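Mosquitocidal toxin (Bacillus sphaericus, PDB 2CB4) probably transfers ADP-ribose from NAD to target proteins in mosquito larvae through its catalytic domain, the part of the longer toxin present here. Local coordinates at residues Q69-D73 / I156-G160; P86-L91 / W232-H236; L111-L115 / D179-F183; P174-E178 / M259-N263. The protein carries 1 engineered substitution. All coordinates share one frame; numbering follows the deposited sequence.

Contact 1. Residues Q69-D73 / I156-G160; sequences QIQID and IFAPG
I70 and I72 lay their aliphatic branches against F157 and P159, packing two loops of the ADP-ribosyltransferase fold against each other: one leads into strand 78-82, the other leaves strand 150-156. The clearest directional contact is a CH-pi one. CG2 of I72 stands 3.8 Å from the centroid of the F157 ring and only 8° off its normal, almost centrally over one face. The two side chains run at about a right angle, and with CG1 beside the backbone N (chi1 -60°), CG2, anti to that N, is the branch over the ring. R193 of strand 192-199 also packs on both I72 and F157.

Purely aliphatic packing lies further along. CD1 of I70 reaches P159 CD at 3.4 Å and also meets CB and CG of the proline ring, while CG2 of I70 sits 3.9 Å from F157 CB.

The polar bonds run alongside this apolar seam. Within 69-73, Q71 NE2 donates to D73 OD2 at 3.0 Å, approaching from well above the carboxylate plane. The other oxygen, D73 OD1, is hydrogen-bonded to H76 ND1, so both carboxylate oxygens are engaged. On the second loop R59 NH1 donates to the carbonyl oxygens of A158 and G160. At the rim of the aromatic ring, D73 O lies near the ring plane, 3.6 Å from F157 CE1.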
loop_
_atom_site.group_PDB
_atom_site.type_symbol
_atom_site.label_atom_id
_atom_site.label_comp_id
_atom_site.label_asym_id
_atom_site.label_seq_id
_atom_site.Cartn_x
_atom_site.Cartn_y
_atom_site.Cartn_z
ATOM N N GLN A 69 -30.327 7.866 -39.612
ATOM C CA GLN A 69 -30.170 6.531 -39.055
ATOM C C GLN A 69 -29.182 5.579 -39.715
ATOM O O GLN A 69 -28.914 5.619 -40.943
ATOM C CB GLN A 69 -31.541 5.902 -39.061
ATOM C CG GLN A 69 -32.524 6.764 -38.299
ATOM C CD GLN A 69 -33.773 6.028 -37.925
ATOM O OE1 GLN A 69 -33.975 4.896 -38.328
ATOM N NE2 GLN A 69 -34.634 6.718 -37.169
ATOM N N ILE A 70 -28.645 4.678 -38.884
ATOM C CA ILE A 70 -27.687 3.705 -39.332
ATOM C C ILE A 70 -28.253 2.958 -40.530
ATOM O O ILE A 70 -29.385 2.471 -40.517
ATOM C CB ILE A 70 -27.292 2.700 -38.148
ATOM C CG1 ILE A 70 -26.793 3.455 -36.916
ATOM C CG2 ILE A 70 -26.267 1.724 -38.561
ATOM C CD1 ILE A 70 -25.790 4.476 -37.237
ATOM N N GLN A 71 -27.434 2.826 -41.555
ATOM C CA GLN A 71 -27.772 2.092 -42.763
ATOM C C GLN A 71 -27.621 0.597 -42.463
ATOM O O GLN A 71 -26.515 0.092 -42.190
ATOM C CB GLN A 71 -26.807 2.504 -43.889
ATOM C CG GLN A 71 -27.132 1.908 -45.246
ATOM C CD GLN A 71 -28.481 2.346 -45.728
ATOM O OE1 GLN A 71 -28.900 3.479 -45.475
ATOM N NE2 GLN A 71 -29.211 1.438 -46.368
ATOM N N ILE A 72 -28.732 -0.113 -42.507
ATOM C CA ILE A 72 -28.736 -1.528 -42.214
ATOM C C ILE A 72 -29.019 -2.338 -43.471
ATOM O O ILE A 72 -30.171 -2.578 -43.807
ATOM C CB ILE A 72 -29.794 -1.835 -41.078
ATOM C CG1 ILE A 72 -29.424 -1.061 -39.800
ATOM C CG2 ILE A 72 -29.904 -3.346 -40.801
ATOM C CD1 ILE A 72 -30.494 -1.019 -38.806
ATOM N N ASP A 73 -27.957 -2.740 -44.175
ATOM C CA ASP A 73 -28.064 -3.545 -45.391
ATOM C C ASP A 73 -26.836 -4.456 -45.477
ATOM O O ASP A 73 -25.853 -4.223 -44.788
ATOM C CB ASP A 73 -28.224 -2.678 -46.671
ATOM C CG ASP A 73 -27.133 -1.627 -46.841
ATOM O OD1 ASP A 73 -26.027 -1.752 -46.279
ATOM O OD2 ASP A 73 -27.376 -0.653 -47.584
ATOM N N ILE A 156 -22.704 -6.495 -36.451
ATOM C CA ILE A 156 -22.673 -5.061 -36.182
ATOM C C ILE A 156 -23.127 -4.181 -37.372
ATOM O O ILE A 156 -22.851 -4.496 -38.540
ATOM C CB ILE A 156 -21.172 -4.693 -35.856
ATOM C CG1 ILE A 156 -20.667 -5.525 -34.665
ATOM C CG2 ILE A 156 -20.962 -3.183 -35.675
ATOM C CD1 ILE A 156 -19.201 -5.826 -34.697
ATOM N N PHE A 157 -23.777 -3.065 -37.042
ATOM C CA PHE A 157 -24.205 -2.020 -38.005
ATOM C C PHE A 157 -23.905 -0.756 -37.232
ATOM O O PHE A 157 -24.578 -0.435 -36.280
ATOM C CB PHE A 157 -25.695 -2.093 -38.336
ATOM C CG PHE A 157 -26.076 -3.329 -39.130
ATOM C CD1 PHE A 157 -25.891 -3.363 -40.516
ATOM C CD2 PHE A 157 -26.592 -4.460 -38.489
ATOM C CE1 PHE A 157 -26.257 -4.488 -41.244
ATOM C CE2 PHE A 157 -26.951 -5.578 -39.212
ATOM C CZ PHE A 157 -26.786 -5.589 -40.604
ATOM N N ALA A 158 -22.836 -0.079 -37.615
ATOM C CA ALA A 158 -22.377 1.093 -36.900
ATOM C C ALA A 158 -22.046 2.220 -37.877
ATOM O O ALA A 158 -21.715 1.980 -39.045
ATOM C CB ALA A 158 -21.063 0.699 -36.097
ATOM N N PRO A 159 -22.051 3.437 -37.372
ATOM C CA PRO A 159 -21.682 4.568 -38.197
ATOM C C PRO A 159 -20.158 4.608 -38.257
ATOM O O PRO A 159 -19.471 4.312 -37.265
ATOM C CB PRO A 159 -22.167 5.784 -37.356
ATOM C CG PRO A 159 -22.168 5.282 -35.912
ATOM C CD PRO A 159 -22.635 3.863 -36.065
ATOM N N GLY A 160 -19.625 5.029 -39.404
ATOM C CA GLY A 160 -18.193 5.194 -39.544
ATOM C C GLY A 160 -17.352 3.971 -39.798
ATOM O O GLY A 160 -17.783 2.978 -40.406
#

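Contact 2. Residues P86-L91 / W232-H236; sequences PNDIFL and WHENH
N87 uses both ends of its amide to grip the turn at 233-236 and the indole before it, joining helix 86-92 to the loop after strand 229-231. Its OD1 accepts from W232 NE1 at 2.7 Å, with the donor in the carbonyl plane but the acceptor tilted 20° out of the indole plane. Its ND2 gives a straighter bond of 2.8 Å to H236 O, on a lone pair of that carbonyl, and is also bonded to N240 OD1. A weak third bond, H236 N to N87 OD1, closes the pair. Beside it, water 1 bridges backbone to backbone, donating to N87 O and accepting from N235 N.

Packing spreads outward from this polar centre. F90, about one helical turn further on, presents its edge to the five-membered ring of W232 in a T-shaped pair, planes at 85°, and its CB sits over the six-membered ring, 3.5 Å from the centroid. E234 N lies over the opposite face, toward its rim. P86 CB touches W232 CD1 at 3.7 Å. L91 CD1 meets E234 CG at 3.8 Å, and F257 of a second subunit packs on L91, W232 and E234.

The type II turn is thus tied to the first turn of the helix by a bidentate amide whose rotation is fixed; the NE1 bond, with F90 and E234 N on the two faces, restrains the indole.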
loop_
_atom_site.group_PDB
_atom_site.type_symbol
_atom_site.label_atom_id
_atom_site.label_comp_id
_atom_site.label_asym_id
_atom_site.label_seq_id
_atom_site.Cartn_x
_atom_site.Cartn_y
_atom_site.Cartn_z
ATOM N N PRO A 86 -22.046 -12.549 -24.525
ATOM C CA PRO A 86 -23.024 -11.451 -24.544
ATOM C C PRO A 86 -23.174 -10.640 -23.243
ATOM O O PRO A 86 -23.421 -9.429 -23.304
ATOM C CB PRO A 86 -24.351 -12.131 -24.950
ATOM C CG PRO A 86 -24.057 -13.517 -25.249
ATOM C CD PRO A 86 -22.629 -13.841 -24.953
ATOM N N ASN A 87 -23.056 -11.292 -22.083
ATOM C CA ASN A 87 -23.183 -10.582 -20.790
ATOM C C ASN A 87 -22.109 -9.521 -20.617
ATOM O O ASN A 87 -22.276 -8.580 -19.852
ATOM C CB ASN A 87 -23.238 -11.527 -19.584
ATOM C CG ASN A 87 -24.575 -12.185 -19.444
ATOM O OD1 ASN A 87 -25.500 -11.920 -20.224
ATOM N ND2 ASN A 87 -24.708 -13.031 -18.444
ATOM N N ASP A 88 -21.022 -9.679 -21.356
ATOM C CA ASP A 88 -19.946 -8.702 -21.384
ATOM C C ASP A 88 -20.210 -7.706 -22.593
ATOM O O ASP A 88 -20.488 -6.541 -22.397
ATOM C CB ASP A 88 -18.595 -9.423 -21.555
ATOM C CG ASP A 88 -17.411 -8.458 -21.559
ATOM O OD1 ASP A 88 -17.632 -7.227 -21.505
ATOM O OD2 ASP A 88 -16.261 -8.912 -21.586
ATOM N N ILE A 89 -20.150 -8.223 -23.822
ATOM C CA ILE A 89 -20.312 -7.445 -25.049
ATOM C C ILE A 89 -21.597 -6.632 -25.246
ATOM O O ILE A 89 -21.523 -5.450 -25.638
ATOM C CB ILE A 89 -19.959 -8.290 -26.321
ATOM C CG1 ILE A 89 -18.566 -8.964 -26.165
ATOM C CG2 ILE A 89 -20.072 -7.420 -27.609
ATOM C CD1 ILE A 89 -17.427 -7.981 -25.808
ATOM N N PHE A 90 -22.760 -7.231 -24.976
ATOM C CA PHE A 90 -24.036 -6.508 -25.138
ATOM C C PHE A 90 -24.202 -5.460 -24.042
ATOM O O PHE A 90 -25.070 -4.592 -24.122
ATOM C CB PHE A 90 -25.254 -7.443 -25.126
ATOM C CG PHE A 90 -25.443 -8.236 -26.392
ATOM C CD1 PHE A 90 -24.638 -8.038 -27.484
ATOM C CD2 PHE A 90 -26.433 -9.215 -26.472
ATOM C CE1 PHE A 90 -24.807 -8.794 -28.637
ATOM C CE2 PHE A 90 -26.589 -9.967 -27.634
ATOM C CZ PHE A 90 -25.786 -9.746 -28.710
ATOM N N LEU A 91 -23.379 -5.552 -23.006
ATOM C CA LEU A 91 -23.449 -4.589 -21.922
ATOM C C LEU A 91 -22.440 -3.451 -22.127
ATOM O O LEU A 91 -22.760 -2.293 -21.939
ATOM C CB LEU A 91 -23.160 -5.282 -20.593
ATOM C CG LEU A 91 -23.082 -4.344 -19.370
ATOM C CD1 LEU A 91 -24.435 -3.706 -19.049
ATOM C CD2 LEU A 91 -22.531 -5.042 -18.124
ATOM N N TRP A 232 -31.459 -11.122 -25.251
ATOM C CA TRP A 232 -30.599 -10.845 -24.140
ATOM C C TRP A 232 -31.087 -9.792 -23.161
ATOM O O TRP A 232 -31.820 -8.871 -23.523
ATOM C CB TRP A 232 -29.251 -10.405 -24.727
ATOM C CG TRP A 232 -28.201 -10.083 -23.691
ATOM C CD1 TRP A 232 -27.354 -10.977 -23.066
ATOM C CD2 TRP A 232 -27.887 -8.776 -23.142
ATOM N NE1 TRP A 232 -26.550 -10.304 -22.171
ATOM C CE2 TRP A 232 -26.857 -8.961 -22.192
ATOM C CE3 TRP A 232 -28.407 -7.482 -23.338
ATOM C CZ2 TRP A 232 -26.299 -7.896 -21.472
ATOM C CZ3 TRP A 232 -27.872 -6.428 -22.591
ATOM C CH2 TRP A 232 -26.819 -6.649 -21.677
ATOM N N HIS A 233 -30.617 -9.908 -21.918
ATOM C CA HIS A 233 -30.814 -8.891 -20.871
ATOM C C HIS A 233 -29.574 -9.020 -19.973
ATOM O O HIS A 233 -28.928 -10.069 -19.986
ATOM C CB HIS A 233 -32.152 -9.008 -20.085
ATOM C CG HIS A 233 -32.321 -10.305 -19.352
ATOM N ND1 HIS A 233 -31.640 -10.596 -18.179
ATOM C CD2 HIS A 233 -33.107 -11.381 -19.614
ATOM C CE1 HIS A 233 -31.985 -11.804 -17.766
ATOM N NE2 HIS A 233 -32.874 -12.300 -18.617
ATOM N N GLU A 234 -29.224 -7.966 -19.236
ATOM C CA GLU A 234 -28.043 -7.996 -18.348
ATOM C C GLU A 234 -28.069 -9.263 -17.498
ATOM O O GLU A 234 -29.127 -9.660 -16.988
ATOM C CB GLU A 234 -28.111 -6.848 -17.339
ATOM C CG GLU A 234 -27.395 -5.575 -17.682
ATOM C CD GLU A 234 -27.187 -4.679 -16.445
ATOM O OE1 GLU A 234 -28.097 -3.861 -16.101
ATOM O OE2 GLU A 234 -26.120 -4.826 -15.799
ATOM N N ASN A 235 -26.889 -9.871 -17.318
ATOM C CA ASN A 235 -26.758 -11.053 -16.482
ATOM C C ASN A 235 -27.666 -12.196 -16.856
ATOM O O ASN A 235 -28.109 -12.936 -15.990
ATOM C CB ASN A 235 -27.015 -10.712 -15.009
ATOM C CG ASN A 235 -26.109 -9.615 -14.491
ATOM O OD1 ASN A 235 -26.575 -8.670 -13.823
ATOM N ND2 ASN A 235 -24.811 -9.711 -14.808
ATOM N N HIS A 236 -27.931 -12.352 -18.143
ATOM C CA HIS A 236 -28.746 -13.452 -18.588
ATOM C C HIS A 236 -28.086 -14.739 -18.092
ATOM O O HIS A 236 -26.846 -14.875 -18.144
ATOM C CB HIS A 236 -28.801 -13.463 -20.093
ATOM C CG HIS A 236 -29.917 -14.281 -20.608
ATOM N ND1 HIS A 236 -29.907 -15.660 -20.551
ATOM C CD2 HIS A 236 -31.126 -13.925 -21.092
ATOM C CE1 HIS A 236 -31.048 -16.120 -21.023
ATOM N NE2 HIS A 236 -31.804 -15.087 -21.360
HETATM O O HOH W 1 -24.576 -8.375 -18.017
#

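Contact 3. Residues L111-L115 / D179-F183; sequences LLNYL and DQITF. Engineered in segment 179-183: Q180 (natural residue Glu).
L115 carries CG beside its backbone N (chi1 -59°), and with CD1 anti to CA (chi2 167°) the other branch, CD2, is the one turned to the amide of Q180. Q180 points at the helix and is extended beyond CG (chi2 -166°), and L115 reaches it with its tip. The two side chains slide past each other in opposite directions. CD2 of L115 comes obliquely to the O/N end of the amide, 3.5 Å from both Q180 NE2 and Q180 OE1. The same methyl lies 4.1 Å from T182 OG1.

The strand side is organised by polar bonds of its own. T182 OG1 donates a weak bond of 2.9 Å to Q180 OE1, two residues back on the same face of strand 180-184. OE1 is bonded to S125 OG as well. Y114 brings its edge near this group, CE2 lying 4.5 Å from Q180 OE1, and its OH bonds S125 OG, so S125 links helix and strand. T182 CG2 lies 4.3 Å from L111 CD1. I164 of helix 164-167 packs on L115, Q180 and T182.

Q180 is engineered: its NE2 donates to E178 OE1, where the natural glutamate would have an oxygen. E178 and position 180 fit the E-x-E motif, consistent with the catalytic-glutamate region of an ADP-ribosyltransferase active site; S125-T126-T127 resembles the S-T-S motif. The chemistry is lopsided: helix 111-117 gives a largely apolar wall, while the amide's rotation is fixed mainly by S125 on OE1 and E178 on NE2, with T182 adding a weak bond.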
loop_
_atom_site.group_PDB
_atom_site.type_symbol
_atom_site.label_atom_id
_atom_site.label_comp_id
_atom_site.label_asym_id
_atom_site.label_seq_id
_atom_site.Cartn_x
_atom_site.Cartn_y
_atom_site.Cartn_z
ATOM N N LEU A 111 -1.793 3.118 -36.418
ATOM C CA LEU A 111 -2.608 2.257 -37.255
ATOM C C LEU A 111 -1.924 1.141 -38.019
ATOM O O LEU A 111 -2.410 0.011 -38.032
ATOM C CB LEU A 111 -3.516 3.086 -38.171
ATOM C CG LEU A 111 -4.520 2.288 -39.020
ATOM C CD1 LEU A 111 -5.439 1.460 -38.127
ATOM C CD2 LEU A 111 -5.323 3.232 -39.892
ATOM N N LEU A 112 -0.823 1.448 -38.695
ATOM C CA LEU A 112 -0.110 0.424 -39.478
ATOM C C LEU A 112 0.521 -0.647 -38.599
ATOM O O LEU A 112 0.509 -1.814 -38.960
ATOM C CB LEU A 112 0.941 1.053 -40.407
ATOM C CG LEU A 112 0.370 1.557 -41.744
ATOM C CD1 LEU A 112 1.425 2.374 -42.485
ATOM C CD2 LEU A 112 -0.172 0.419 -42.620
ATOM N N ASN A 113 1.010 -0.264 -37.426
ATOM C CA ASN A 113 1.598 -1.218 -36.532
ATOM C C ASN A 113 0.526 -2.096 -35.941
ATOM O O ASN A 113 0.717 -3.321 -35.756
ATOM C CB ASN A 113 2.364 -0.530 -35.412
ATOM C CG ASN A 113 3.770 -0.208 -35.793
ATOM O OD1 ASN A 113 4.238 -0.477 -36.938
ATOM N ND2 ASN A 113 4.471 0.382 -34.878
ATOM N N TYR A 114 -0.611 -1.456 -35.664
ATOM C CA TYR A 114 -1.736 -2.171 -35.088
ATOM C C TYR A 114 -2.169 -3.321 -36.019
ATOM O O TYR A 114 -2.253 -4.469 -35.632
ATOM C CB TYR A 114 -2.860 -1.200 -34.687
ATOM C CG TYR A 114 -4.131 -1.889 -34.591
ATOM C CD1 TYR A 114 -4.410 -2.667 -33.468
ATOM C CD2 TYR A 114 -5.043 -1.900 -35.672
ATOM C CE1 TYR A 114 -5.565 -3.433 -33.413
ATOM C CE2 TYR A 114 -6.182 -2.645 -35.618
ATOM C CZ TYR A 114 -6.423 -3.430 -34.471
ATOM O OH TYR A 114 -7.593 -4.121 -34.367
ATOM N N LEU A 115 -2.360 -3.011 -37.277
ATOM C CA LEU A 115 -2.748 -4.003 -38.298
ATOM C C LEU A 115 -1.684 -5.052 -38.604
ATOM O O LEU A 115 -1.958 -6.210 -38.909
ATOM C CB LEU A 115 -3.054 -3.263 -39.611
ATOM C CG LEU A 115 -4.157 -2.200 -39.610
ATOM C CD1 LEU A 115 -3.999 -1.421 -40.924
ATOM C CD2 LEU A 115 -5.581 -2.918 -39.474
ATOM N N ASP A 179 -10.258 -8.089 -45.109
ATOM C CA ASP A 179 -11.277 -7.105 -45.473
ATOM C C ASP A 179 -11.812 -6.396 -44.247
ATOM O O ASP A 179 -13.002 -6.520 -43.960
ATOM C CB ASP A 179 -12.461 -7.771 -46.160
ATOM C CG ASP A 179 -12.066 -8.563 -47.381
ATOM O OD1 ASP A 179 -11.207 -8.076 -48.168
ATOM O OD2 ASP A 179 -12.628 -9.671 -47.561
ATOM N N GLN A 180 -10.954 -5.659 -43.544
ATOM C CA GLN A 180 -11.337 -5.012 -42.294
ATOM C C GLN A 180 -11.871 -3.657 -42.360
ATOM O O GLN A 180 -11.378 -2.824 -43.146
ATOM C CB GLN A 180 -10.091 -4.771 -41.488
ATOM C CG GLN A 180 -9.688 -5.767 -40.520
ATOM C CD GLN A 180 -8.612 -5.189 -39.588
ATOM O OE1 GLN A 180 -8.801 -4.149 -38.893
ATOM N NE2 GLN A 180 -7.456 -5.821 -39.573
ATOM N N ILE A 181 -12.738 -3.358 -41.395
ATOM C CA ILE A 181 -13.236 -2.026 -41.193
ATOM C C ILE A 181 -12.832 -1.772 -39.733
ATOM O O ILE A 181 -13.221 -2.531 -38.866
ATOM C CB ILE A 181 -14.746 -1.948 -41.398
ATOM C CG1 ILE A 181 -15.158 -2.656 -42.689
ATOM C CG2 ILE A 181 -15.206 -0.509 -41.141
ATOM C CD1 ILE A 181 -14.451 -2.017 -44.085
ATOM N N THR A 182 -11.964 -0.789 -39.494
ATOM C CA THR A 182 -11.431 -0.491 -38.164
ATOM C C THR A 182 -12.146 0.677 -37.496
ATOM O O THR A 182 -12.501 1.658 -38.190
ATOM C CB THR A 182 -9.922 -0.154 -38.263
ATOM O OG1 THR A 182 -9.227 -1.261 -38.839
ATOM C CG2 THR A 182 -9.321 0.180 -36.915
ATOM N N PHE A 183 -12.351 0.563 -36.160
ATOM C CA PHE A 183 -13.039 1.582 -35.382
ATOM C C PHE A 183 -12.172 2.164 -34.299
ATOM O O PHE A 183 -11.955 1.541 -33.271
ATOM C CB PHE A 183 -14.339 1.033 -34.792
ATOM C CG PHE A 183 -15.374 0.696 -35.830
ATOM C CD1 PHE A 183 -16.444 1.565 -36.090
ATOM C CD2 PHE A 183 -15.266 -0.468 -36.572
ATOM C CE1 PHE A 183 -17.378 1.263 -37.068
ATOM C CE2 PHE A 183 -16.208 -0.786 -37.554
ATOM C CZ PHE A 183 -17.260 0.088 -37.816
#

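Contact 4. Residues P174-E178 / M259-N263; sequences PFPNE and MFAPN
E178 places OE2 just 2.6 Å from the main-chain O of M259, an unusually close meeting of two oxygens in a buried spot. An extended chain, CG anti to the backbone N (chi1 -177°), carries the carboxylate across to the other loop. Its second oxygen, OE1, is bonded to NE2 of the engineered Q180. Water 2 accepts from A261 N at 2.9 Å; its link to E178 OE1 is longer and less certain. The methyl CE of selenomethionine M259 adds a loose contact at 4.2 Å from E178 OE2. E178 is the first glutamate of the probable E-x-E motif, on the loop ahead of its strand.

The apolar half is built on F175. CD of P262 stands over its ring, 3.9 Å from the centroid and 12° off the normal, and CG of P262 touches F175 CZ at 3.6 Å. P262 CD fills the corner between the rings of F175 and F260, whose planes are 85° apart. I213 of a third subunit packs on both F175 and P262.

The 174-178 loop leads into strand 180-184 after one residue, with E178 O bonded to T127 OG1 of strand 123-131, while P174 leans on L112 and R116 of helix 111-117, and M259 on R80 and W81 of strand 78-82.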
loop_
_atom_site.group_PDB
_atom_site.type_symbol
_atom_site.label_atom_id
_atom_site.label_comp_id
_atom_site.label_asym_id
_atom_site.label_seq_id
_atom_site.Cartn_x
_atom_site.Cartn_y
_atom_site.Cartn_z
ATOM N N PRO A 174 -0.685 -4.131 -45.055
ATOM C CA PRO A 174 -0.181 -5.389 -44.444
ATOM C C PRO A 174 -0.902 -6.722 -44.734
ATOM O O PRO A 174 -0.256 -7.721 -45.071
ATOM C CB PRO A 174 -0.188 -5.086 -42.932
ATOM C CG PRO A 174 -0.070 -3.551 -42.829
ATOM C CD PRO A 174 -0.664 -2.972 -44.113
ATOM N N PHE A 175 -2.237 -6.773 -44.541
ATOM C CA PHE A 175 -3.053 -8.013 -44.713
ATOM C C PHE A 175 -4.410 -7.661 -45.315
ATOM O O PHE A 175 -5.372 -7.272 -44.588
ATOM C CB PHE A 175 -3.257 -8.703 -43.347
ATOM C CG PHE A 175 -1.975 -9.028 -42.623
ATOM C CD1 PHE A 175 -1.103 -10.032 -43.094
ATOM C CD2 PHE A 175 -1.608 -8.300 -41.473
ATOM C CE1 PHE A 175 0.109 -10.325 -42.384
ATOM C CE2 PHE A 175 -0.411 -8.568 -40.772
ATOM C CZ PHE A 175 0.448 -9.574 -41.227
ATOM N N PRO A 176 -4.487 -7.786 -46.636
ATOM C CA PRO A 176 -5.712 -7.435 -47.355
ATOM C C PRO A 176 -6.857 -8.429 -47.265
ATOM O O PRO A 176 -8.035 -8.042 -47.303
ATOM C CB PRO A 176 -5.252 -7.281 -48.823
ATOM C CG PRO A 176 -3.784 -7.476 -48.834
ATOM C CD PRO A 176 -3.269 -7.608 -47.451
ATOM N N ASN A 177 -6.520 -9.700 -47.175
ATOM C CA ASN A 177 -7.488 -10.773 -47.120
ATOM C C ASN A 177 -8.505 -10.738 -46.011
ATOM O O ASN A 177 -9.483 -11.509 -46.039
ATOM C CB ASN A 177 -6.764 -12.102 -46.962
ATOM C CG ASN A 177 -5.679 -12.319 -48.026
ATOM O OD1 ASN A 177 -5.655 -11.612 -49.030
ATOM N ND2 ASN A 177 -4.824 -13.314 -47.811
ATOM N N GLU A 178 -8.259 -9.926 -44.980
ATOM C CA GLU A 178 -9.166 -9.862 -43.847
ATOM C C GLU A 178 -10.369 -8.921 -44.062
ATOM O O GLU A 178 -11.367 -8.945 -43.285
ATOM C CB GLU A 178 -8.406 -9.508 -42.566
ATOM C CG GLU A 178 -9.263 -9.502 -41.317
ATOM C CD GLU A 178 -8.469 -9.169 -40.098
ATOM O OE1 GLU A 178 -7.345 -8.619 -40.211
ATOM O OE2 GLU A 178 -8.972 -9.445 -39.007
HETATM N N MSE A 259 -8.832 -11.820 -34.173
HETATM C CA MSE A 259 -9.158 -10.830 -35.190
HETATM C C MSE A 259 -7.884 -10.266 -35.867
HETATM O O MSE A 259 -7.960 -9.295 -36.594
HETATM C CB MSE A 259 -10.060 -9.682 -34.679
HETATM C CG MSE A 259 -11.546 -10.035 -34.594
HETATM SE SE MSE A 259 -12.431 -10.600 -36.169
HETATM C CE MSE A 259 -12.473 -8.857 -36.810
ATOM N N PHE A 260 -6.727 -10.867 -35.596
ATOM C CA PHE A 260 -5.450 -10.447 -36.171
ATOM C C PHE A 260 -5.356 -11.233 -37.480
ATOM O O PHE A 260 -5.588 -12.444 -37.502
ATOM C CB PHE A 260 -4.298 -10.828 -35.226
ATOM C CG PHE A 260 -2.937 -10.418 -35.733
ATOM C CD1 PHE A 260 -2.774 -9.196 -36.406
ATOM C CD2 PHE A 260 -1.833 -11.244 -35.552
ATOM C CE1 PHE A 260 -1.528 -8.812 -36.893
ATOM C CE2 PHE A 260 -0.570 -10.878 -36.027
ATOM C CZ PHE A 260 -0.413 -9.660 -36.703
ATOM N N ALA A 261 -5.045 -10.546 -38.580
ATOM C CA ALA A 261 -5.016 -11.189 -39.896
ATOM C C ALA A 261 -4.351 -12.549 -40.069
ATOM O O ALA A 261 -4.973 -13.468 -40.606
ATOM C CB ALA A 261 -4.649 -10.209 -41.007
ATOM N N PRO A 262 -3.104 -12.698 -39.622
ATOM C CA PRO A 262 -2.413 -13.994 -39.736
ATOM C C PRO A 262 -3.093 -15.109 -38.888
ATOM O O PRO A 262 -2.805 -16.304 -39.079
ATOM C CB PRO A 262 -1.001 -13.703 -39.187
ATOM C CG PRO A 262 -0.846 -12.252 -39.164
ATOM C CD PRO A 262 -2.215 -11.636 -39.103
ATOM N N ASN A 263 -3.981 -14.713 -37.960
ATOM C CA ASN A 263 -4.685 -15.654 -37.082
ATOM C C ASN A 263 -5.976 -16.214 -37.641
ATOM O O ASN A 263 -6.753 -16.871 -36.921
ATOM C CB ASN A 263 -4.907 -15.061 -35.683
ATOM C CG ASN A 263 -3.606 -14.804 -34.967
ATOM O OD1 ASN A 263 -2.534 -15.143 -35.463
ATOM N ND2 ASN A 263 -3.684 -14.202 -33.811
HETATM O O HOH W 2 -4.547 -7.655 -38.857
#

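In the fold
Contacts 3 and 4 are buried and adjoin on one side of the chain, their centres about 9 Å apart: L115 O lies 3.3 Å from both F175 CD2 and F260 CE1. Contact 1 meets contact 3 through F183, which packs on A158, P159 and G160, so strand 180-184 ties them together. Contacts 1 and 2 are only partly buried. Contact 1 is almost wholly aliphatic and aromatic across its two loops, whereas contact 2 joins a side-chain amide, an indole and a bridging water. Contacts 2 and 4 sit on opposite sides of the chain's centre; the second subunit packs on contact 2 and the third on contact 4.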